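Local coordinates for uncharacterized protein (Tetranychus urticae, PDB 5UK3) that probably catalyses the bicarbonate-dependent breakdown of cyanate to ammonia and carbon dioxide, acting as a eukaryotic cyanase that assembles from ten copies of its chain, at residues I[56-61]-I[82-87]; I[120-125]-I[151-156]; I[130-135]-I[142-147]. All coordinates share one frame; numbering follows the deposited sequence.

Contact 1. Residues I[56-61]-I[82-87]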
ATOM      1  N   GLN I  56      22.112 -15.178   1.444  1.00 63.74           N
ATOM      2  CA  GLN I  56      22.022 -13.814   0.909  1.00 62.47           C
ATOM      3  C   GLN I  56      23.318 -13.393   0.240  1.00 61.12           C
ATOM      4  O   GLN I  56      23.457 -12.266  -0.172  1.00 61.31           O
ATOM      5  CB  GLN I  56      21.711 -12.868   2.035  1.00 63.82           C
ATOM      6  CG  GLN I  56      20.310 -13.041   2.573  1.00 65.95           C
ATOM      7  CD  GLN I  56      19.256 -12.691   1.539  1.00 69.12           C
ATOM      8  OE1 GLN I  56      19.309 -11.630   0.895  1.00 74.96           O
ATOM      9  NE2 GLN I  56      18.277 -13.538   1.413  1.00 72.76           N
ATOM     10  N   ASN I  57      24.253 -14.322   0.129  1.00 61.87           N
ATOM     11  CA  ASN I  57      25.534 -14.094  -0.517  1.00 62.50           C
ATOM     12  C   ASN I  57      26.138 -15.456  -0.899  1.00 61.00           C
ATOM     13  O   ASN I  57      25.647 -16.486  -0.436  1.00 62.64           O
ATOM     14  CB  ASN I  57      26.469 -13.352   0.419  1.00 64.11           C
ATOM     15  CG  ASN I  57      26.648 -11.883   0.045  1.00 68.22           C
ATOM     16  OD1 ASN I  57      26.665 -11.533  -1.132  1.00 72.23           O
ATOM     17  ND2 ASN I  57      26.739 -11.018   1.051  1.00 67.32           N
ATOM     18  N   CYS I  58      27.164 -15.472  -1.732  1.00 60.12           N
ATOM     19  CA  CYS I  58      27.770 -16.728  -2.154  1.00 62.35           C
ATOM     20  C   CYS I  58      29.284 -16.649  -2.088  1.00 64.42           C
ATOM     21  O   CYS I  58      29.831 -15.561  -1.972  1.00 66.84           O
ATOM     22  CB  CYS I  58      27.304 -17.071  -3.571  1.00 63.71           C
ATOM     23  SG  CYS I  58      27.899 -15.931  -4.828  1.00 68.08           S
ATOM     24  N   CYS I  59      29.956 -17.802  -2.152  1.00 66.27           N
ATOM     25  CA  CYS I  59      31.429 -17.874  -2.146  1.00 67.29           C
ATOM     26  C   CYS I  59      31.925 -18.704  -3.301  1.00 65.68           C
ATOM     27  O   CYS I  59      31.130 -19.283  -4.005  1.00 66.47           O
ATOM     28  CB  CYS I  59      31.918 -18.457  -0.816  1.00 66.90           C
ATOM     29  SG  CYS I  59      31.238 -20.072  -0.451  1.00 68.34           S
ATOM     30  N   ASP I  60      33.240 -18.731  -3.494  1.00 67.78           N
ATOM     31  CA  ASP I  60      33.880 -19.641  -4.459  1.00 72.06           C
ATOM     32  C   ASP I  60      33.892 -21.091  -3.922  1.00 72.78           C
ATOM     33  O   ASP I  60      33.631 -21.335  -2.738  1.00 69.10           O
ATOM     34  CB  ASP I  60      35.278 -19.157  -4.877  1.00 76.61           C
ATOM     35  CG  ASP I  60      36.278 -19.056  -3.710  1.00 82.53           C
ATOM     36  OD1 ASP I  60      36.192 -19.805  -2.715  1.00 83.15           O
ATOM     37  OD2 ASP I  60      37.169 -18.161  -3.770  1.00 92.48           O
ATOM     38  N   ILE I  61      34.193 -22.043  -4.802  1.00 77.25           N
ATOM     39  CA  ILE I  61      34.042 -23.482  -4.482  1.00 76.59           C
ATOM     40  C   ILE I  61      35.036 -23.935  -3.424  1.00 73.44           C
ATOM     41  O   ILE I  61      34.693 -24.740  -2.574  1.00 64.92           O
ATOM     42  CB  ILE I  61      34.153 -24.450  -5.697  1.00 81.85           C
ATOM     43  CG1 ILE I  61      33.398 -23.896  -6.934  1.00 95.21           C
ATOM     44  CG2 ILE I  61      33.539 -25.801  -5.311  1.00 80.37           C
ATOM     45  CD1 ILE I  61      33.460 -24.746  -8.216  1.00103.31           C
ATOM     46  N   THR I  82      27.684 -21.812  -3.586  1.00 70.61           N
ATOM     47  CA  THR I  82      28.296 -21.194  -4.743  1.00 72.30           C
ATOM     48  C   THR I  82      27.293 -20.469  -5.651  1.00 73.04           C
ATOM     49  O   THR I  82      27.696 -19.622  -6.455  1.00 76.20           O
ATOM     50  CB  THR I  82      29.043 -22.300  -5.510  1.00 78.09           C
ATOM     51  OG1 THR I  82      30.070 -22.811  -4.661  1.00 80.75           O
ATOM     52  CG2 THR I  82      29.713 -21.807  -6.802  1.00 87.17           C
ATOM     53  N   SER I  83      26.016 -20.859  -5.603  1.00 72.58           N
ATOM     54  CA  SER I  83      24.992 -20.293  -6.480  1.00 72.24           C
ATOM     55  C   SER I  83      24.752 -18.857  -6.111  1.00 72.84           C
ATOM     56  O   SER I  83      24.654 -18.532  -4.921  1.00 76.24           O
ATOM     57  CB  SER I  83      23.691 -21.039  -6.325  1.00 72.09           C
ATOM     58  OG  SER I  83      23.848 -22.382  -6.720  1.00 80.16           O
ATOM     59  N   ILE I  84      24.614 -18.001  -7.114  1.00 73.27           N
ATOM     60  CA  ILE I  84      24.302 -16.616  -6.854  1.00 75.85           C
ATOM     61  C   ILE I  84      22.862 -16.645  -6.392  1.00 78.52           C
ATOM     62  O   ILE I  84      22.038 -17.324  -6.992  1.00 81.68           O
ATOM     63  CB  ILE I  84      24.394 -15.765  -8.113  1.00 78.83           C
ATOM     64  CG1 ILE I  84      25.800 -15.837  -8.694  1.00 80.30           C
ATOM     65  CG2 ILE I  84      24.030 -14.332  -7.789  1.00 80.07           C
ATOM     66  CD1 ILE I  84      25.981 -15.002  -9.936  1.00 79.67           C
ATOM     67  N   PRO I  85      22.535 -15.921  -5.336  1.00 85.94           N
ATOM     68  CA  PRO I  85      21.167 -15.946  -4.815  1.00 94.82           C
ATOM     69  C   PRO I  85      20.279 -14.778  -5.217  1.00101.38           C
ATOM     70  O   PRO I  85      20.783 -13.716  -5.557  1.00114.90           O
ATOM     71  CB  PRO I  85      21.383 -15.931  -3.299  1.00 88.43           C
ATOM     72  CG  PRO I  85      22.739 -15.339  -3.090  1.00 82.65           C
ATOM     73  CD  PRO I  85      23.469 -15.283  -4.397  1.00 82.32           C
ATOM     74  N   LEU I  86      18.964 -14.984  -5.182  1.00 98.79           N
ATOM     75  CA  LEU I  86      18.031 -13.913  -5.485  1.00102.37           C
ATOM     76  C   LEU I  86      17.878 -13.252  -4.136  1.00 97.24           C
ATOM     77  O   LEU I  86      17.106 -13.685  -3.291  1.00 92.14           O
ATOM     78  CB  LEU I  86      16.699 -14.471  -5.958  1.00105.45           C
ATOM     79  N   ARG I  87      18.649 -12.196  -3.946  1.00 94.05           N
ATOM     80  CA  ARG I  87      18.727 -11.466  -2.694  1.00 93.33           C
ATOM     81  C   ARG I  87      17.669 -10.468  -2.280  1.00102.77           C
ATOM     82  O   ARG I  87      16.879  -9.976  -3.076  1.00108.77           O
ATOM     83  CB  ARG I  87      20.038 -10.673  -2.663  1.00 87.10           C
ATOM     84  CG  ARG I  87      21.315 -11.454  -2.888  1.00 81.06           C
ATOM     85  CD  ARG I  87      22.502 -10.541  -2.653  1.00 75.34           C
ATOM     86  NE  ARG I  87      23.784 -11.182  -2.909  1.00 73.65           N
ATOM     87  CZ  ARG I  87      24.294 -11.361  -4.118  1.00 73.70           C
ATOM     88  NH1 ARG I  87      25.472 -11.938  -4.266  1.00 76.47           N
ATOM     89  NH2 ARG I  87      23.619 -10.965  -5.182  1.00 74.55           N
TER
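The guanidinium of Arg-87 turns its edge to Gln-56 O and Asn-57 OD1. NE gives a weak hydrogen bond to the carbonyl O of Gln-56, with NE 3.0 Å from that O. A second weak bond runs from Arg-87 NE to Asn-57 OD1 at 3.4 Å. The amide plane of Asn-57 is turned 70° from the guanidinium. The arginine chain is extended from CG to NE, which brings NE to Gln-56 O. The Gln-56 side chain runs past Arg-87 in the opposite direction, and its OE1 lies 3.6 Å from Arg-87 CA.

Farther along, Pro-85 CG rests 3.7 Å from the backbone N of Asn-57. Cys-58 points at the other loop, with CB 3.3 Å from Ser-83 O. Beyond it, Thr-82 CA makes a CH...O contact with Cys-59 O at 3.5 Å.

In the second shell, Gln-56 OE1 accepts from Gly-88 N, and Asn-57 ND2 is bound by Ser-51 OG and by Tyr-108 OH of the fourth subunit. The guanidinium forms a salt bridge with Asp-122 and makes a cation-pi contact with Tyr-153, both of the second subunit. An alanine in place of Arg-87 would probably leave that Asp-122 without this salt-bridge partner and Asn-57 OD1 without a donor from this loop. Asp-60 is the N-cap of helix 61-70, its OD1 accepting from Leu-63 N. The two loops run in opposite directions beside each other in the N-terminal helical domain, which belongs to the helix-turn-helix class, and they meet other subunits of the cyanase here.

Contact 2. Residues I[120-125]-I[151-156]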
ATOM      1  N   PHE I 120      32.168  14.005   1.557  1.00 70.68           N
ATOM      2  CA  PHE I 120      32.551  13.248   0.350  1.00 69.97           C
ATOM      3  C   PHE I 120      32.121  13.853  -0.997  1.00 70.03           C
ATOM      4  O   PHE I 120      32.795  13.661  -2.001  1.00 71.12           O
ATOM      5  CB  PHE I 120      31.947  11.862   0.388  1.00 68.30           C
ATOM      6  CG  PHE I 120      32.422  11.017   1.526  1.00 68.62           C
ATOM      7  CD1 PHE I 120      31.831  11.138   2.770  1.00 69.72           C
ATOM      8  CD2 PHE I 120      33.435  10.087   1.358  1.00 67.68           C
ATOM      9  CE1 PHE I 120      32.252  10.347   3.831  1.00 69.10           C
ATOM     10  CE2 PHE I 120      33.851   9.293   2.410  1.00 67.75           C
ATOM     11  CZ  PHE I 120      33.250   9.416   3.648  1.00 67.62           C
ATOM     12  N   GLY I 121      30.999  14.549  -1.027  1.00 69.10           N
ATOM     13  CA  GLY I 121      30.486  15.144  -2.239  1.00 68.86           C
ATOM     14  C   GLY I 121      29.162  14.511  -2.605  1.00 68.57           C
ATOM     15  O   GLY I 121      28.576  13.780  -1.823  1.00 70.65           O
ATOM     16  N   ASP I 122      28.702  14.799  -3.808  1.00 68.55           N
ATOM     17  CA  ASP I 122      27.464  14.296  -4.276  1.00 67.81           C
ATOM     18  C   ASP I 122      27.627  12.864  -4.743  1.00 68.09           C
ATOM     19  O   ASP I 122      28.083  12.577  -5.851  1.00 69.93           O
ATOM     20  CB  ASP I 122      26.991  15.136  -5.423  1.00 71.40           C
ATOM     21  CG  ASP I 122      25.678  14.653  -5.991  1.00 74.81           C
ATOM     22  OD1 ASP I 122      24.919  13.935  -5.275  1.00 75.30           O
ATOM     23  OD2 ASP I 122      25.367  15.042  -7.154  1.00 79.32           O
ATOM     24  N   GLY I 123      27.217  11.950  -3.894  1.00 67.58           N
ATOM     25  CA  GLY I 123      27.225  10.544  -4.234  1.00 65.97           C
ATOM     26  C   GLY I 123      26.435   9.738  -3.220  1.00 65.32           C
ATOM     27  O   GLY I 123      25.526  10.255  -2.557  1.00 67.32           O
ATOM     28  N   ILE I 124      26.811   8.473  -3.114  1.00 63.57           N
ATOM     29  CA  ILE I 124      26.242   7.541  -2.184  1.00 61.81           C
ATOM     30  C   ILE I 124      27.286   6.614  -1.604  1.00 61.48           C
ATOM     31  O   ILE I 124      28.387   6.514  -2.121  1.00 61.08           O
ATOM     32  CB  ILE I 124      25.257   6.635  -2.894  1.00 61.82           C
ATOM     33  CG1 ILE I 124      25.962   5.831  -3.963  1.00 62.82           C
ATOM     34  CG2 ILE I 124      24.132   7.466  -3.473  1.00 63.42           C
ATOM     35  CD1 ILE I 124      25.212   4.615  -4.293  1.00 63.21           C
ATOM     36  N   MET I 125      26.904   5.913  -0.554  1.00 63.57           N
ATOM     37  CA  MET I 125      27.710   4.857  -0.006  1.00 67.14           C
ATOM     38  C   MET I 125      27.141   3.540  -0.486  1.00 68.90           C
ATOM     39  O   MET I 125      25.958   3.302  -0.282  1.00 72.23           O
ATOM     40  CB  MET I 125      27.667   4.888   1.514  1.00 68.55           C
ATOM     41  CG  MET I 125      28.585   3.842   2.119  1.00 71.61           C
ATOM     42  SD  MET I 125      28.175   3.439   3.812  1.00 72.17           S
ATOM     43  CE  MET I 125      26.984   2.121   3.437  1.00 72.34           C
ATOM     44  N   LEU I 151      30.594   6.250  -3.981  1.00 69.63           N
ATOM     45  CA  LEU I 151      30.499   6.356  -5.431  1.00 74.15           C
ATOM     46  C   LEU I 151      29.955   7.721  -5.754  1.00 71.03           C
ATOM     47  O   LEU I 151      28.822   8.017  -5.428  1.00 68.69           O
ATOM     48  CB  LEU I 151      29.506   5.378  -6.015  1.00 78.98           C
ATOM     49  CG  LEU I 151      29.771   3.908  -5.908  1.00 86.27           C
ATOM     50  CD1 LEU I 151      28.626   3.020  -6.407  1.00 91.82           C
ATOM     51  CD2 LEU I 151      31.087   3.537  -6.589  1.00 90.25           C
ATOM     52  N   PRO I 152      30.732   8.537  -6.455  1.00 68.59           N
ATOM     53  CA  PRO I 152      30.167   9.820  -6.832  1.00 67.19           C
ATOM     54  C   PRO I 152      29.243   9.692  -8.039  1.00 67.79           C
ATOM     55  O   PRO I 152      29.469   8.839  -8.893  1.00 69.55           O
ATOM     56  CB  PRO I 152      31.397  10.639  -7.163  1.00 67.68           C
ATOM     57  CG  PRO I 152      32.399   9.655  -7.619  1.00 68.97           C
ATOM     58  CD  PRO I 152      32.114   8.364  -6.915  1.00 68.45           C
ATOM     59  N   TYR I 153      28.221  10.537  -8.101  1.00 66.37           N
ATOM     60  CA  TYR I 153      27.367  10.615  -9.272  1.00 66.47           C
ATOM     61  C   TYR I 153      28.137  11.049 -10.516  1.00 69.03           C
ATOM     62  O   TYR I 153      29.055  11.869 -10.442  1.00 70.74           O
ATOM     63  CB  TYR I 153      26.239  11.607  -9.057  1.00 66.60           C
ATOM     64  CG  TYR I 153      25.024  11.011  -8.461  1.00 66.01           C
ATOM     65  CD1 TYR I 153      24.090  10.375  -9.261  1.00 68.33           C
ATOM     66  CD2 TYR I 153      24.793  11.085  -7.103  1.00 65.94           C
ATOM     67  CE1 TYR I 153      22.947   9.809  -8.727  1.00 69.43           C
ATOM     68  CE2 TYR I 153      23.674  10.499  -6.544  1.00 65.99           C
ATOM     69  CZ  TYR I 153      22.754   9.890  -7.368  1.00 68.02           C
ATOM     70  OH  TYR I 153      21.644   9.349  -6.833  1.00 72.43           O
ATOM     71  N   TYR I 154      27.710  10.526 -11.663  1.00 71.43           N
ATOM     72  CA  TYR I 154      28.221  10.908 -12.982  1.00 72.07           C
ATOM     73  C   TYR I 154      27.996  12.409 -13.166  1.00 75.24           C
ATOM     74  O   TYR I 154      26.939  12.942 -12.800  1.00 77.78           O
ATOM     75  CB  TYR I 154      27.503  10.086 -14.044  1.00 71.93           C
ATOM     76  CG  TYR I 154      27.755  10.486 -15.451  1.00 71.83           C
ATOM     77  CD1 TYR I 154      29.011  10.456 -15.977  1.00 71.69           C
ATOM     78  CD2 TYR I 154      26.701  10.859 -16.285  1.00 73.66           C
ATOM     79  CE1 TYR I 154      29.234  10.819 -17.292  1.00 73.70           C
ATOM     80  CE2 TYR I 154      26.914  11.231 -17.602  1.00 75.41           C
ATOM     81  CZ  TYR I 154      28.188  11.216 -18.091  1.00 75.07           C
ATOM     82  OH  TYR I 154      28.410  11.573 -19.389  1.00 77.66           O
ATOM     83  N   LYS I 155      29.019  13.091 -13.654  1.00 78.30           N
ATOM     84  CA  LYS I 155      29.040  14.566 -13.677  1.00 80.31           C
ATOM     85  C   LYS I 155      28.956  15.093 -15.124  1.00 85.34           C
ATOM     86  O   LYS I 155      29.189  16.273 -15.383  1.00 85.80           O
ATOM     87  CB  LYS I 155      30.255  15.088 -12.909  1.00 78.26           C
ATOM     88  N   GLY I 156      28.534  14.233 -16.059  1.00 88.53           N
ATOM     89  CA  GLY I 156      28.114  14.669 -17.399  1.00 90.34           C
ATOM     90  C   GLY I 156      29.212  14.752 -18.422  1.00 90.88           C
ATOM     91  O   GLY I 156      28.999  15.290 -19.501  1.00 91.23           O
TER
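Tyr-153 turns its side chain toward the 120-125 segment and meets three consecutive residues there. Its CB lies 3.8 Å from Asp-122 O and about as close to OD2 of the same aspartate. The ring then crosses the carboxylate at an oblique angle, the two planes 29° apart. CD2 carries most of this contact, 3.4 Å from Asp-122 OD1 and 3.8 Å from Gly-123 CA. CE2 is still near Asp-122 OD1 and comes 4.3 Å from Ile-124 CG2. Asp-122 CG is anti to its backbone N (chi1 179°), which helps bring the carboxylate to the Tyr-153 ring.

The backbone anchors the residue. Tyr-153 N bonds to Asp-122 O at 3.0 Å, and the donor lies in the carbonyl plane. Ile-124 and Leu-151 form a hydrogen-bonded antiparallel pair, in which Leu-151 N to Ile-124 O, 2.9 Å, is nearly straight at 167°. Gly-123 and Pro-152 follow as a non-hydrogen-bonded pair with CA atoms 4.0 Å apart.

Asp-122 and the Tyr-153 ring both engage Arg-87 of the second subunit, by a salt bridge and a cation-pi contact. The contact sits at the open end of the hairpin, where helix 96-120 has just led into strand 123-136 and strand 141-152 gives way to the C-terminal tail. From helix 96-120 of the fourth subunit, Pro-96 packs on Tyr-153 and Arg-100 on Ile-124.

Contact 3. Residues I[130-135]-I[142-147]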
ATOM      1  N   CYS I 130      30.914  -3.356   0.555  1.00 69.28           N
ATOM      2  CA  CYS I 130      30.582  -2.938   1.897  1.00 68.94           C
ATOM      3  C   CYS I 130      30.983  -3.999   2.923  1.00 68.31           C
ATOM      4  O   CYS I 130      30.622  -5.164   2.744  1.00 72.83           O
ATOM      5  CB  CYS I 130      29.081  -2.703   1.942  1.00 68.02           C
ATOM      6  SG  CYS I 130      28.577  -1.634   3.290  1.00 72.49           S
ATOM      7  N   LYS I 131      31.698  -3.618   3.968  1.00 65.84           N
ATOM      8  CA  LYS I 131      32.117  -4.538   5.015  1.00 68.06           C
ATOM      9  C   LYS I 131      31.430  -4.186   6.307  1.00 65.83           C
ATOM     10  O   LYS I 131      31.764  -3.183   6.939  1.00 68.20           O
ATOM     11  CB  LYS I 131      33.623  -4.469   5.272  1.00 73.01           C
ATOM     12  CG  LYS I 131      34.479  -4.786   4.088  1.00 78.87           C
ATOM     13  CD  LYS I 131      35.955  -4.473   4.340  1.00 85.68           C
ATOM     14  CE  LYS I 131      36.773  -4.580   3.038  1.00 92.01           C
ATOM     15  NZ  LYS I 131      37.394  -3.287   2.582  1.00 92.98           N
ATOM     16  N   ILE I 132      30.506  -5.022   6.740  1.00 64.36           N
ATOM     17  CA  ILE I 132      29.876  -4.865   8.029  1.00 63.72           C
ATOM     18  C   ILE I 132      30.729  -5.589   9.052  1.00 65.77           C
ATOM     19  O   ILE I 132      31.372  -6.568   8.757  1.00 66.34           O
ATOM     20  CB  ILE I 132      28.472  -5.485   8.114  1.00 65.56           C
ATOM     21  CG1 ILE I 132      27.623  -5.263   6.852  1.00 67.87           C
ATOM     22  CG2 ILE I 132      27.718  -4.978   9.340  1.00 63.64           C
ATOM     23  CD1 ILE I 132      27.478  -3.829   6.504  1.00 71.26           C
ATOM     24  N   ASP I 133      30.725  -5.072  10.267  1.00 68.11           N
ATOM     25  CA  ASP I 133      31.361  -5.702  11.399  1.00 70.53           C
ATOM     26  C   ASP I 133      30.491  -5.467  12.610  1.00 66.86           C
ATOM     27  O   ASP I 133      29.876  -4.396  12.711  1.00 69.49           O
ATOM     28  CB  ASP I 133      32.706  -5.048  11.585  1.00 76.17           C
ATOM     29  CG  ASP I 133      33.474  -5.638  12.722  1.00 85.80           C
ATOM     30  OD1 ASP I 133      33.832  -6.847  12.612  1.00 94.69           O
ATOM     31  OD2 ASP I 133      33.735  -4.901  13.719  1.00 90.90           O
ATOM     32  N   VAL I 134      30.357  -6.434  13.501  1.00 64.75           N
ATOM     33  CA  VAL I 134      29.458  -6.270  14.655  1.00 63.91           C
ATOM     34  C   VAL I 134      30.024  -6.930  15.857  1.00 65.17           C
ATOM     35  O   VAL I 134      30.574  -7.969  15.770  1.00 66.35           O
ATOM     36  CB  VAL I 134      28.022  -6.738  14.365  1.00 63.64           C
ATOM     37  CG1 VAL I 134      27.939  -8.190  14.061  1.00 64.62           C
ATOM     38  CG2 VAL I 134      27.105  -6.420  15.531  1.00 65.00           C
ATOM     39  N   THR I 135      29.969  -6.233  16.969  1.00 69.39           N
ATOM     40  CA  THR I 135      30.881  -6.459  18.103  1.00 74.80           C
ATOM     41  C   THR I 135      30.193  -6.114  19.403  1.00 75.54           C
ATOM     42  O   THR I 135      29.477  -5.117  19.478  1.00 76.31           O
ATOM     43  CB  THR I 135      32.140  -5.546  18.021  1.00 78.71           C
ATOM     44  OG1 THR I 135      32.724  -5.624  16.718  1.00 81.06           O
ATOM     45  CG2 THR I 135      33.189  -5.944  19.034  1.00 82.03           C
ATOM     46  N   VAL I 142      26.130  -2.836  21.608  1.00 64.11           N
ATOM     47  CA  VAL I 142      26.217  -3.399  20.289  1.00 60.19           C
ATOM     48  C   VAL I 142      26.913  -2.388  19.425  1.00 58.24           C
ATOM     49  O   VAL I 142      26.481  -1.252  19.339  1.00 58.83           O
ATOM     50  CB  VAL I 142      24.842  -3.645  19.675  1.00 58.93           C
ATOM     51  CG1 VAL I 142      24.975  -4.395  18.366  1.00 58.23           C
ATOM     52  CG2 VAL I 142      23.977  -4.447  20.621  1.00 59.82           C
ATOM     53  N   ILE I 143      28.004  -2.775  18.813  1.00 57.33           N
ATOM     54  CA  ILE I 143      28.767  -1.858  18.008  1.00 58.86           C
ATOM     55  C   ILE I 143      28.851  -2.356  16.611  1.00 58.57           C
ATOM     56  O   ILE I 143      29.459  -3.377  16.340  1.00 60.30           O
ATOM     57  CB  ILE I 143      30.147  -1.638  18.624  1.00 61.63           C
ATOM     58  CG1 ILE I 143      29.890  -0.825  19.889  1.00 64.20           C
ATOM     59  CG2 ILE I 143      31.077  -0.914  17.663  1.00 61.65           C
ATOM     60  CD1 ILE I 143      31.057  -0.546  20.739  1.00 69.73           C
ATOM     61  N   LEU I 144      28.240  -1.604  15.738  1.00 58.75           N
ATOM     62  CA  LEU I 144      28.011  -2.006  14.384  1.00 59.28           C
ATOM     63  C   LEU I 144      28.821  -1.060  13.533  1.00 59.69           C
ATOM     64  O   LEU I 144      28.569   0.129  13.560  1.00 62.49           O
ATOM     65  CB  LEU I 144      26.507  -1.904  14.112  1.00 58.81           C
ATOM     66  CG  LEU I 144      25.984  -2.178  12.718  1.00 60.36           C
ATOM     67  CD1 LEU I 144      26.311  -3.613  12.418  1.00 60.29           C
ATOM     68  CD2 LEU I 144      24.490  -1.998  12.471  1.00 63.83           C
ATOM     69  N   ARG I 145      29.797  -1.565  12.801  1.00 60.54           N
ATOM     70  CA  ARG I 145      30.655  -0.731  11.955  1.00 62.30           C
ATOM     71  C   ARG I 145      30.437  -1.078  10.504  1.00 60.88           C
ATOM     72  O   ARG I 145      30.562  -2.209  10.126  1.00 59.69           O
ATOM     73  CB  ARG I 145      32.108  -0.971  12.325  1.00 65.30           C
ATOM     74  CG  ARG I 145      33.132  -0.232  11.496  1.00 67.40           C
ATOM     75  CD  ARG I 145      34.531  -0.516  12.045  1.00 71.01           C
ATOM     76  NE  ARG I 145      35.574   0.396  11.546  1.00 73.65           N
ATOM     77  CZ  ARG I 145      36.116   0.357  10.329  1.00 75.91           C
ATOM     78  NH1 ARG I 145      35.745  -0.561   9.417  1.00 77.92           N
ATOM     79  NH2 ARG I 145      37.044   1.237   9.998  1.00 78.35           N
ATOM     80  N   ILE I 146      30.092  -0.094   9.702  1.00 61.45           N
ATOM     81  CA  ILE I 146      29.806  -0.293   8.289  1.00 64.05           C
ATOM     82  C   ILE I 146      30.851   0.469   7.481  1.00 66.88           C
ATOM     83  O   ILE I 146      31.039   1.655   7.710  1.00 67.51           O
ATOM     84  CB  ILE I 146      28.390   0.205   7.947  1.00 62.87           C
ATOM     85  CG1 ILE I 146      27.354  -0.560   8.774  1.00 62.22           C
ATOM     86  CG2 ILE I 146      28.122   0.031   6.462  1.00 62.68           C
ATOM     87  CD1 ILE I 146      25.937  -0.052   8.631  1.00 62.98           C
ATOM     88  N   ASP I 147      31.477  -0.188   6.506  1.00 69.99           N
ATOM     89  CA  ASP I 147      32.614   0.386   5.756  1.00 71.80           C
ATOM     90  C   ASP I 147      32.354   0.224   4.255  1.00 68.16           C
ATOM     91  O   ASP I 147      32.578  -0.833   3.692  1.00 70.27           O
ATOM     92  CB  ASP I 147      33.905  -0.320   6.200  1.00 77.92           C
ATOM     93  CG  ASP I 147      35.136   0.056   5.354  1.00 84.07           C
ATOM     94  OD1 ASP I 147      34.998   0.887   4.427  1.00 85.59           O
ATOM     95  OD2 ASP I 147      36.251  -0.499   5.608  1.00 91.20           O
TER
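Ile-132 and Leu-144 lie side by side in a beta hairpin, on the tightly packed face of strands 130-135 and 142-147. The strand axes approach to 4.7 Å and run antiparallel, at 168°. Ile-132 CG2 meets Leu-144 CD1 at 3.6 Å. The other branch of Ile-132 goes to a different neighbour: chi2 of -56° bends CD1 over to Ile-146 CG2, 3.9 Å away. That same Ile-146 methyl touches Cys-130 SG at 3.6 Å. At the other end, Val-134 CG2 lies against Val-142 CG1, and its CB comes near Leu-144 CD1. Val-47 of helix 46-53 covers Ile-132 and Val-134, and Ile-115 of the fourth subunit also reaches Val-134.

Three hydrogen-bonded pairs, Lys-131 with Asp-147, Asp-133 with Arg-145 and Thr-135 with Ile-143, tie the backbones together. Arg-145 N to Asp-133 O is 2.8 Å long and nearly straight, at 167°. Each pair has two bonds, and two of the six are weak by their bend, Asp-147 N to Lys-131 O and Thr-135 N to Ile-143 O.

The side chains of these pairs form the opposite face, which is looser and in part exposed. Between their side chains, Asp-133 and Arg-145 come near at the CB atoms, and the charged ends stay apart. Strand 142-147 also pairs antiparallel with a strand of the fourth subunit, so the sheet runs on through the interface. Asp-147 is buried, and its OD1 forms a salt bridge with Arg-141 of that subunit. Its OD2 has a long salt bridge to Arg-145 NH1, at 3.8 Å. Lys-131 runs alongside Asp-147 and bends at chi4, yet its NZ remains 4.3 Å from OD2, beyond a salt bridge.

Contacts 2 and 3 hold the same two strands, with contact 3 nested inside the loop that contact 2 closes. They touch through Met-125 CE, which packs on Ile-146 CG2 and Cys-130 SG. Contact 1 joins loops of the N-terminal helical domain and touches neither; its nearest atoms are about 7 Å from those of contact 3. Contacts 2 and 3 are mainly buried, while contact 1 is only partly so. Regular backbone bonding dominates the hairpin contacts, whereas contact 1 has weak side-chain bonds. Contacts 1 and 2 are 28 Å apart between centres, yet each supplies one side of the same kind of charged and aromatic subunit junction.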